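Local coordinates for F5/8 type C domain protein (Clostridium perfringens, PDB 7JRM) that probably binds mucin glycans through a carbohydrate-binding module, as part of the O-glycopeptidase ZmpB, at residues N247-E252 with N288-V293; K258-K263 with E281-E286; S438-V443 with F457-V462. One frame throughout, in Å; residues are numbered along the deposited sequence.

Contact 1 of 3, residues N247-E252 with N288-V293; sequences NNYTEE and NSLVKV
Tyr-249 and Leu-290 carry the apolar part of this contact. Leu-290 CD1 sits over one face of the tyrosine ring, 4.0 Å from its centroid and 15° off the normal, a CH-pi contact. It is offset toward the CE1 and CZ rim. The other methyl, CD2, is nearer CG, and CB of Leu-290 lies 3.8 Å from CD1 of Tyr-249. On the opposite face lies CB of the preceding Asn-248. Lys-292 runs beside the tyrosine and points the same way, with its CD 3.9 Å from Tyr-249 CE1.

Thr-250 and Val-291 meet at about a right angle. The CG2 methyls of Thr-250 and Val-291 are 3.8 Å apart. Thr-250 OG1 stands between the backbone N and the carbonyl carbon (chi1 80°) and accepts a hydrogen bond from Ser-253 N, the N-cap bond. Val-293 closes the other end. Its CG1 presses on the backbone, 3.3 Å from Tyr-249 C.

Two backbone bonds flank the Tyr-249 and Lys-292 pair. Val-293 N donates to Asn-248 O at 3.1 Å, from above the carbonyl plane. Thr-250 N donates to Val-291 O at 3.2 Å, nearly in line with the C=O bond (172°). Leu-290 also touches Leu-257 of helix 251-270, and both it and Tyr-249 touch Leu-244 in the preceding loop. The arrangement is a single beta bridge between Tyr-249 and Lys-292, where the turn before helix 251-270 meets the chain leaving helix 273-288, next to the Thr-250 N-cap.

Contact 2 of 3, residues K258-K263 with E281-E286; sequences KNAISK and EELNKE
The helical segments 258-263 and 281-286 run antiparallel. Their axes come within 8.9 Å and cross at -160°. Ala-260 and Leu-283 mark the closest pass, with CA atoms 5.1 Å apart.

Ala-260 is the centre of the packing. Its CB points at the other helix and meets three residues there. Leu-283 CA lies 3.9 Å from Ala-260 CB. The aliphatic CG of Glu-286 is 4.0 Å from that same methyl, and the CG of Glu-282 4.1 Å. The small side chain lets the backbones approach at this point. Leu-283 has CG anti to its backbone N (chi1 175°), and chi2 of 54° then brings CD1 to Ala-260 CB. The same CD1 also touches Ile-261 CG1, at 4.1 Å.

The two glutamates use only their CG atoms across the contact. Their carboxylates come together on their own helix, with Glu-282 OE2 2.9 Å from Glu-286 OE1. Both are acceptors, and so close an approach would be expected to repel if both are charged. Lys-285 NZ makes a weak salt bridge to Glu-286 OE1, which may perhaps ease this.

Helix 232-242 packs against this pair. Ile-261 touches its Ala-241 and Lys-242, while Leu-283 touches Ala-237 and Ile-238. Leu-283 also reaches Leu-257, one turn before Ile-261. The contact therefore joins two helices of a three-helix bundle, with the third covering the leucine and isoleucine.

Contact 3 of 3, residues S438-V443 with F457-V462; sequences SGLYGV and FYLFNV
Strands 440-443 and 457-461 pair antiparallel, their axes 4.3 Å apart at the closest and 155° between directions, with Tyr-441/Phe-460 and Val-443/Tyr-458 as hydrogen-bonded pairs and Leu-440/Asn-461 and Gly-442/Leu-459 as non-hydrogen-bonded pairs.

Phe-460 lies at the centre of one face. With its CG between the backbone N and the carbonyl carbon (chi1 64°), its ring comes near the neighbouring strand and lies beneath Tyr-441 CB. That CB rests over the phenyl face, 3.8 Å from its centroid and offset toward CZ. The two rings are nearly parallel, with planes at 13°, but are slid apart and barely overlap. Val-443 CG2 comes to the edge of the Phe-460 ring instead, 3.6 Å from CE2 and in its plane. Val-443 CB also meets Tyr-458 CB at 3.7 Å. Phe-429 and Ile-431 of strand 428-432 touch Val-443 as well. The tyrosine hydroxyls find partners nearby: Tyr-441 OH bonds to Ser-437 O, and Tyr-458 OH to Asp-395 O.

These strands are the two arms of the C-terminal beta hairpin, in the middle of a mixed sheet. Strand 372-384 runs parallel to the second arm, and strand 407-413 flanks the first.

The other face carries Leu-440, Leu-459 and Asn-461. Gly-442, paired with Leu-459, has no side chain on this face. The Phe-457 ring occupies the position beside it, with CE1 3.6 Å from Gly-442 CA. The Leu-440 side chain crosses that of Asn-461 at about a right angle, and its CD1 is 4.2 Å from Leu-459 CD1. At the chain end, Val-462 N and O exchange backbone bonds with Gly-439. A water molecule donates to Val-462 OXT at 2.9 Å and also bonds to Ser-438 OG.

Overall arrangement
Contacts 1 and 2 belong to the helical part of the chain and share helix 251-270. Their centres are 14 Å apart. Contact 2 is nested along the chain inside the loop closed by contact 1. Contact 2 pairs the middle of helix 251-270 with the last turns of helix 273-288, while contact 1 ties the start of the first helix to the chain leaving the second. Contact 3 comes later in the sequence and lies apart, in the hairpin 440-449 and 452-461 of the C-terminal sheet. Its centre is 51 Å from contact 1 and 59 Å from contact 2. The three thus mark two separate units of an elongated, multi-domain chain, whose calcium site lies in yet another part.

Contact 1 of 3, residues N247-E252 with N288-V293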
loop_
_atom_site.group_PDB
_atom_site.type_symbol
_atom_site.label_atom_id
_atom_site.label_comp_id
_atom_site.label_asym_id
_atom_site.label_seq_id
_atom_site.Cartn_x
_atom_site.Cartn_y
_atom_site.Cartn_z
ATOM N N ASN A 247 12.182 -5.898 15.357
ATOM C CA ASN A 247 13.317 -6.641 15.891
ATOM C C ASN A 247 13.052 -7.180 17.291
ATOM O O ASN A 247 13.690 -8.155 17.698
ATOM C CB ASN A 247 14.566 -5.758 15.905
ATOM C CG ASN A 247 15.413 -5.927 14.660
ATOM O OD1 ASN A 247 14.919 -6.333 13.608
ATOM N ND2 ASN A 247 16.698 -5.612 14.773
ATOM N N ASN A 248 12.126 -6.572 18.034
ATOM C CA ASN A 248 11.830 -6.988 19.399
ATOM C C ASN A 248 10.870 -8.168 19.470
ATOM O O ASN A 248 10.494 -8.570 20.577
ATOM C CB ASN A 248 11.255 -5.813 20.194
ATOM C CG ASN A 248 12.132 -4.577 20.130
ATOM O OD1 ASN A 248 11.640 -3.451 20.200
ATOM N ND2 ASN A 248 13.438 -4.783 19.999
ATOM N N TYR A 249 10.466 -8.726 18.333
ATOM C CA TYR A 249 9.544 -9.851 18.300
ATOM C C TYR A 249 10.138 -10.964 17.450
ATOM O O TYR A 249 11.021 -10.737 16.620
ATOM C CB TYR A 249 8.170 -9.434 17.754
ATOM C CG TYR A 249 7.614 -8.191 18.411
ATOM C CD1 TYR A 249 6.868 -8.274 19.579
ATOM C CD2 TYR A 249 7.840 -6.934 17.865
ATOM C CE1 TYR A 249 6.362 -7.140 20.185
ATOM C CE2 TYR A 249 7.337 -5.795 18.464
ATOM C CZ TYR A 249 6.599 -5.903 19.623
ATOM O OH TYR A 249 6.097 -4.772 20.222
ATOM N N THR A 250 9.649 -12.181 17.683
ATOM C CA THR A 250 10.155 -13.340 16.961
ATOM C C THR A 250 9.929 -13.178 15.462
ATOM O O THR A 250 9.006 -12.488 15.020
ATOM C CB THR A 250 9.477 -14.618 17.458
ATOM O OG1 THR A 250 8.180 -14.738 16.860
ATOM C CG2 THR A 250 9.333 -14.591 18.973
ATOM N N GLU A 251 10.797 -13.822 14.677
ATOM C CA GLU A 251 10.702 -13.718 13.224
ATOM C C GLU A 251 9.352 -14.215 12.722
ATOM O O GLU A 251 8.795 -13.663 11.765
ATOM C CB GLU A 251 11.845 -14.497 12.569
ATOM C CG GLU A 251 11.589 -14.899 11.124
ATOM C CD GLU A 251 12.852 -15.320 10.401
ATOM O OE1 GLU A 251 12.852 -16.410 9.791
ATOM O OE2 GLU A 251 13.844 -14.562 10.443
ATOM N N GLU A 252 8.800 -15.245 13.367
ATOM C CA GLU A 252 7.512 -15.783 12.943
ATOM C C GLU A 252 6.386 -14.785 13.192
ATOM O O GLU A 252 5.549 -14.546 12.314
ATOM C CB GLU A 252 7.234 -17.101 13.665
ATOM C CG GLU A 252 6.376 -18.073 12.874
ATOM C CD GLU A 252 6.495 -19.498 13.379
ATOM N N ASN A 288 -2.330 -8.501 18.583
ATOM C CA ASN A 288 -2.414 -9.155 19.882
ATOM C C ASN A 288 -1.722 -10.512 19.908
ATOM O O ASN A 288 -1.620 -11.114 20.983
ATOM C CB ASN A 288 -3.879 -9.317 20.293
ATOM C CG ASN A 288 -4.629 -7.999 20.305
ATOM O OD1 ASN A 288 -4.292 -7.087 21.058
ATOM N ND2 ASN A 288 -5.652 -7.893 19.465
ATOM N N SER A 289 -1.252 -11.005 18.765
ATOM C CA SER A 289 -0.537 -12.271 18.691
ATOM C C SER A 289 0.975 -12.097 18.698
ATOM O O SER A 289 1.700 -13.087 18.550
ATOM C CB SER A 289 -0.962 -13.044 17.437
ATOM O OG SER A 289 -2.158 -13.767 17.666
ATOM N N LEU A 290 1.464 -10.871 18.863
ATOM C CA LEU A 290 2.900 -10.637 18.915
ATOM C C LEU A 290 3.495 -11.256 20.174
ATOM O O LEU A 290 2.917 -11.173 21.261
ATOM C CB LEU A 290 3.196 -9.139 18.881
ATOM C CG LEU A 290 3.163 -8.439 17.521
ATOM C CD1 LEU A 290 3.335 -6.942 17.702
ATOM C CD2 LEU A 290 4.233 -8.996 16.593
ATOM N N VAL A 291 4.658 -11.881 20.019
ATOM C CA VAL A 291 5.395 -12.469 21.130
ATOM C C VAL A 291 6.798 -11.878 21.123
ATOM O O VAL A 291 7.495 -11.929 20.103
ATOM C CB VAL A 291 5.440 -14.008 21.040
ATOM C CG1 VAL A 291 5.316 -14.465 19.591
ATOM C CG2 VAL A 291 6.705 -14.560 21.685
ATOM N N LYS A 292 7.201 -11.300 22.251
ATOM C CA LYS A 292 8.505 -10.665 22.362
ATOM C C LYS A 292 9.607 -11.714 22.465
ATOM O O LYS A 292 9.400 -12.818 22.978
ATOM C CB LYS A 292 8.549 -9.739 23.578
ATOM C CG LYS A 292 7.383 -8.764 23.659
ATOM C CD LYS A 292 7.876 -7.335 23.785
ATOM C CE LYS A 292 6.740 -6.383 24.103
ATOM N NZ LYS A 292 6.526 -6.259 25.572
ATOM N N VAL A 293 10.787 -11.358 21.960
ATOM C CA VAL A 293 11.964 -12.212 22.070
ATOM C C VAL A 293 12.504 -12.145 23.492
ATOM O O VAL A 293 12.136 -11.259 24.271
ATOM C CB VAL A 293 13.056 -11.819 21.057
ATOM C CG1 VAL A 293 12.493 -11.752 19.650
ATOM C CG2 VAL A 293 13.685 -10.493 21.440
#

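Contact 2 of 3, residues K258-K263 with E281-E286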
loop_
_atom_site.group_PDB
_atom_site.type_symbol
_atom_site.label_atom_id
_atom_site.label_comp_id
_atom_site.label_asym_id
_atom_site.label_seq_id
_atom_site.Cartn_x
_atom_site.Cartn_y
_atom_site.Cartn_z
ATOM N N LYS A 258 3.911 -8.029 9.828
ATOM C CA LYS A 258 4.353 -7.342 8.619
ATOM C C LYS A 258 3.439 -7.653 7.442
ATOM O O LYS A 258 3.126 -6.768 6.636
ATOM C CB LYS A 258 5.796 -7.732 8.297
ATOM C CG LYS A 258 6.411 -6.970 7.138
ATOM C CD LYS A 258 6.356 -5.469 7.368
ATOM C CE LYS A 258 6.041 -4.730 6.081
ATOM N NZ LYS A 258 7.107 -4.923 5.060
ATOM N N ASN A 259 2.999 -8.909 7.325
ATOM C CA ASN A 259 2.082 -9.272 6.252
ATOM C C ASN A 259 0.719 -8.621 6.448
ATOM O O ASN A 259 0.060 -8.242 5.474
ATOM C CB ASN A 259 1.944 -10.793 6.171
ATOM C CG ASN A 259 3.237 -11.474 5.764
ATOM O OD1 ASN A 259 4.171 -10.827 5.292
ATOM N ND2 ASN A 259 3.297 -12.788 5.947
ATOM N N ALA A 260 0.280 -8.481 7.703
ATOM C CA ALA A 260 -1.007 -7.848 7.969
ATOM C C ALA A 260 -0.960 -6.354 7.673
ATOM O O ALA A 260 -1.938 -5.784 7.175
ATOM C CB ALA A 260 -1.427 -8.097 9.417
ATOM N N ILE A 261 0.164 -5.702 7.980
ATOM C CA ILE A 261 0.324 -4.293 7.632
ATOM C C ILE A 261 0.260 -4.111 6.122
ATOM O O ILE A 261 -0.362 -3.165 5.620
ATOM C CB ILE A 261 1.639 -3.742 8.215
ATOM C CG1 ILE A 261 1.609 -3.780 9.743
ATOM C CG2 ILE A 261 1.891 -2.321 7.726
ATOM C CD1 ILE A 261 2.945 -3.471 10.386
ATOM N N SER A 262 0.893 -5.018 5.375
ATOM C CA SER A 262 0.851 -4.940 3.918
ATOM C C SER A 262 -0.560 -5.169 3.391
ATOM O O SER A 262 -1.012 -4.458 2.486
ATOM C CB SER A 262 1.824 -5.950 3.310
ATOM O OG SER A 262 3.149 -5.706 3.748
ATOM N N LYS A 263 -1.272 -6.157 3.942
ATOM C CA LYS A 263 -2.654 -6.384 3.533
ATOM C C LYS A 263 -3.541 -5.198 3.883
ATOM O O LYS A 263 -4.488 -4.891 3.149
ATOM C CB LYS A 263 -3.196 -7.661 4.177
ATOM C CG LYS A 263 -2.516 -8.937 3.705
ATOM C CD LYS A 263 -2.526 -9.040 2.189
ATOM N N GLU A 281 -9.558 -6.509 10.926
ATOM C CA GLU A 281 -9.706 -7.609 11.873
ATOM C C GLU A 281 -8.457 -8.480 11.907
ATOM O O GLU A 281 -8.035 -8.933 12.977
ATOM C CB GLU A 281 -10.937 -8.444 11.518
ATOM N N GLU A 282 -7.849 -8.724 10.744
ATOM C CA GLU A 282 -6.627 -9.521 10.703
ATOM C C GLU A 282 -5.459 -8.773 11.334
ATOM O O GLU A 282 -4.663 -9.364 12.072
ATOM C CB GLU A 282 -6.304 -9.911 9.261
ATOM C CG GLU A 282 -4.848 -10.284 9.016
ATOM C CD GLU A 282 -4.500 -11.671 9.525
ATOM O OE1 GLU A 282 -5.426 -12.418 9.908
ATOM O OE2 GLU A 282 -3.299 -12.017 9.537
ATOM N N LEU A 283 -5.344 -7.470 11.058
ATOM C CA LEU A 283 -4.272 -6.678 11.654
ATOM C C LEU A 283 -4.397 -6.634 13.172
ATOM O O LEU A 283 -3.394 -6.726 13.888
ATOM C CB LEU A 283 -4.277 -5.265 11.071
ATOM C CG LEU A 283 -3.286 -4.263 11.668
ATOM C CD1 LEU A 283 -1.866 -4.807 11.624
ATOM C CD2 LEU A 283 -3.373 -2.930 10.941
ATOM N N ASN A 284 -5.625 -6.495 13.679
ATOM C CA ASN A 284 -5.833 -6.522 15.124
ATOM C C ASN A 284 -5.476 -7.881 15.710
ATOM O O ASN A 284 -4.978 -7.960 16.839
ATOM C CB ASN A 284 -7.281 -6.168 15.457
ATOM C CG ASN A 284 -7.527 -4.672 15.467
ATOM O OD1 ASN A 284 -6.610 -3.881 15.683
ATOM N ND2 ASN A 284 -8.773 -4.278 15.233
ATOM N N LYS A 285 -5.721 -8.959 14.961
ATOM C CA LYS A 285 -5.405 -10.296 15.455
ATOM C C LYS A 285 -3.898 -10.494 15.576
ATOM O O LYS A 285 -3.408 -10.999 16.593
ATOM C CB LYS A 285 -6.021 -11.351 14.537
ATOM C CG LYS A 285 -5.581 -12.774 14.839
ATOM C CD LYS A 285 -5.927 -13.711 13.693
ATOM C CE LYS A 285 -5.392 -15.111 13.940
ATOM N NZ LYS A 285 -3.906 -15.130 14.027
ATOM N N GLU A 286 -3.146 -10.104 14.544
ATOM C CA GLU A 286 -1.693 -10.216 14.606
ATOM C C GLU A 286 -1.083 -9.219 15.580
ATOM O O GLU A 286 0.017 -9.461 16.090
ATOM C CB GLU A 286 -1.085 -10.025 13.214
ATOM C CG GLU A 286 -1.632 -10.966 12.150
ATOM C CD GLU A 286 -1.400 -12.434 12.470
ATOM O OE1 GLU A 286 -2.137 -13.282 11.925
ATOM O OE2 GLU A 286 -0.481 -12.745 13.258
#

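Contact 3 of 3, residues S438-V443 with F457-V462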
loop_
_atom_site.group_PDB
_atom_site.type_symbol
_atom_site.label_atom_id
_atom_site.label_comp_id
_atom_site.label_asym_id
_atom_site.label_seq_id
_atom_site.Cartn_x
_atom_site.Cartn_y
_atom_site.Cartn_z
ATOM N N SER A 438 41.404 -59.538 2.847
ATOM C CA SER A 438 41.309 -59.154 4.250
ATOM C C SER A 438 42.196 -57.948 4.533
ATOM O O SER A 438 43.362 -57.911 4.130
ATOM C CB SER A 438 41.704 -60.328 5.146
ATOM O OG SER A 438 40.564 -61.069 5.544
ATOM N N GLY A 439 41.643 -56.965 5.221
ATOM C CA GLY A 439 42.390 -55.773 5.570
ATOM C C GLY A 439 41.461 -54.598 5.788
ATOM O O GLY A 439 40.238 -54.718 5.737
ATOM N N LEU A 440 42.078 -53.446 6.035
ATOM C CA LEU A 440 41.353 -52.209 6.285
ATOM C C LEU A 440 41.115 -51.460 4.981
ATOM O O LEU A 440 41.983 -51.420 4.104
ATOM C CB LEU A 440 42.127 -51.323 7.263
ATOM C CG LEU A 440 41.307 -50.367 8.135
ATOM C CD1 LEU A 440 39.930 -50.943 8.432
ATOM C CD2 LEU A 440 42.052 -50.050 9.422
ATOM N N TYR A 441 39.932 -50.862 4.862
ATOM C CA TYR A 441 39.554 -50.125 3.666
ATOM C C TYR A 441 38.890 -48.818 4.064
ATOM O O TYR A 441 38.195 -48.740 5.079
ATOM C CB TYR A 441 38.612 -50.943 2.775
ATOM C CG TYR A 441 39.269 -52.147 2.141
ATOM C CD1 TYR A 441 39.342 -53.358 2.815
ATOM C CD2 TYR A 441 39.823 -52.068 0.871
ATOM C CE1 TYR A 441 39.946 -54.460 2.239
ATOM C CE2 TYR A 441 40.430 -53.162 0.288
ATOM C CZ TYR A 441 40.488 -54.356 0.976
ATOM O OH TYR A 441 41.090 -55.448 0.395
ATOM N N GLY A 442 39.109 -47.791 3.250
ATOM C CA GLY A 442 38.529 -46.483 3.483
ATOM C C GLY A 442 37.578 -46.102 2.366
ATOM O O GLY A 442 37.781 -46.463 1.206
ATOM N N VAL A 443 36.531 -45.366 2.729
ATOM C CA VAL A 443 35.523 -44.893 1.786
ATOM C C VAL A 443 35.547 -43.372 1.804
ATOM O O VAL A 443 35.329 -42.756 2.854
ATOM C CB VAL A 443 34.122 -45.424 2.130
ATOM C CG1 VAL A 443 33.104 -44.938 1.109
ATOM C CG2 VAL A 443 34.134 -46.943 2.202
ATOM N N PHE A 457 34.544 -39.376 5.220
ATOM C CA PHE A 457 35.352 -40.588 5.237
ATOM C C PHE A 457 34.688 -41.669 6.078
ATOM O O PHE A 457 34.240 -41.406 7.200
ATOM C CB PHE A 457 36.755 -40.298 5.771
ATOM C CG PHE A 457 37.657 -41.497 5.784
ATOM C CD1 PHE A 457 38.205 -41.980 4.607
ATOM C CD2 PHE A 457 37.955 -42.146 6.971
ATOM C CE1 PHE A 457 39.035 -43.086 4.615
ATOM C CE2 PHE A 457 38.783 -43.253 6.984
ATOM C CZ PHE A 457 39.325 -43.722 5.805
ATOM N N TYR A 458 34.634 -42.879 5.530
ATOM C CA TYR A 458 34.219 -44.081 6.238
ATOM C C TYR A 458 35.376 -45.073 6.267
ATOM O O TYR A 458 36.389 -44.902 5.584
ATOM C CB TYR A 458 33.003 -44.736 5.571
ATOM C CG TYR A 458 31.682 -44.036 5.784
ATOM C CD1 TYR A 458 30.931 -44.261 6.930
ATOM C CD2 TYR A 458 31.171 -43.172 4.827
ATOM C CE1 TYR A 458 29.714 -43.637 7.121
ATOM C CE2 TYR A 458 29.959 -42.541 5.009
ATOM C CZ TYR A 458 29.234 -42.775 6.158
ATOM O OH TYR A 458 28.024 -42.148 6.343
ATOM N N LEU A 459 35.212 -46.126 7.063
ATOM C CA LEU A 459 36.131 -47.253 7.020
ATOM C C LEU A 459 35.359 -48.527 7.324
ATOM O O LEU A 459 34.332 -48.501 8.007
ATOM C CB LEU A 459 37.317 -47.072 7.988
ATOM C CG LEU A 459 37.223 -47.087 9.523
ATOM C CD1 LEU A 459 36.928 -48.467 10.122
ATOM C CD2 LEU A 459 38.511 -46.526 10.111
ATOM N N PHE A 460 35.859 -49.643 6.797
ATOM C CA PHE A 460 35.290 -50.949 7.090
ATOM C C PHE A 460 36.395 -51.990 7.016
ATOM O O PHE A 460 37.212 -51.975 6.091
ATOM C CB PHE A 460 34.139 -51.300 6.134
ATOM C CG PHE A 460 34.550 -51.433 4.693
ATOM C CD1 PHE A 460 34.848 -52.674 4.153
ATOM C CD2 PHE A 460 34.618 -50.318 3.872
ATOM C CE1 PHE A 460 35.217 -52.801 2.827
ATOM C CE2 PHE A 460 34.988 -50.439 2.545
ATOM C CZ PHE A 460 35.285 -51.682 2.022
ATOM N N ASN A 461 36.424 -52.878 8.005
ATOM C CA ASN A 461 37.428 -53.926 8.073
ATOM C C ASN A 461 36.908 -55.200 7.422
ATOM O O ASN A 461 35.704 -55.464 7.400
ATOM C CB ASN A 461 37.821 -54.205 9.525
ATOM C CG ASN A 461 39.119 -54.976 9.636
ATOM O OD1 ASN A 461 40.058 -54.748 8.874
ATOM N ND2 ASN A 461 39.179 -55.897 10.590
ATOM N N VAL A 462 37.835 -55.993 6.892
ATOM C CA VAL A 462 37.472 -57.211 6.183
ATOM C C VAL A 462 38.314 -58.377 6.689
ATOM O O VAL A 462 39.520 -58.249 6.893
ATOM C CB VAL A 462 37.635 -57.028 4.663
ATOM C CG1 VAL A 462 37.799 -58.373 3.964
ATOM C CG2 VAL A 462 36.462 -56.252 4.097
ATOM O OXT VAL A 462 37.810 -59.478 6.911
HETATM O O HOH W 1 37.793 -62.072 5.572
#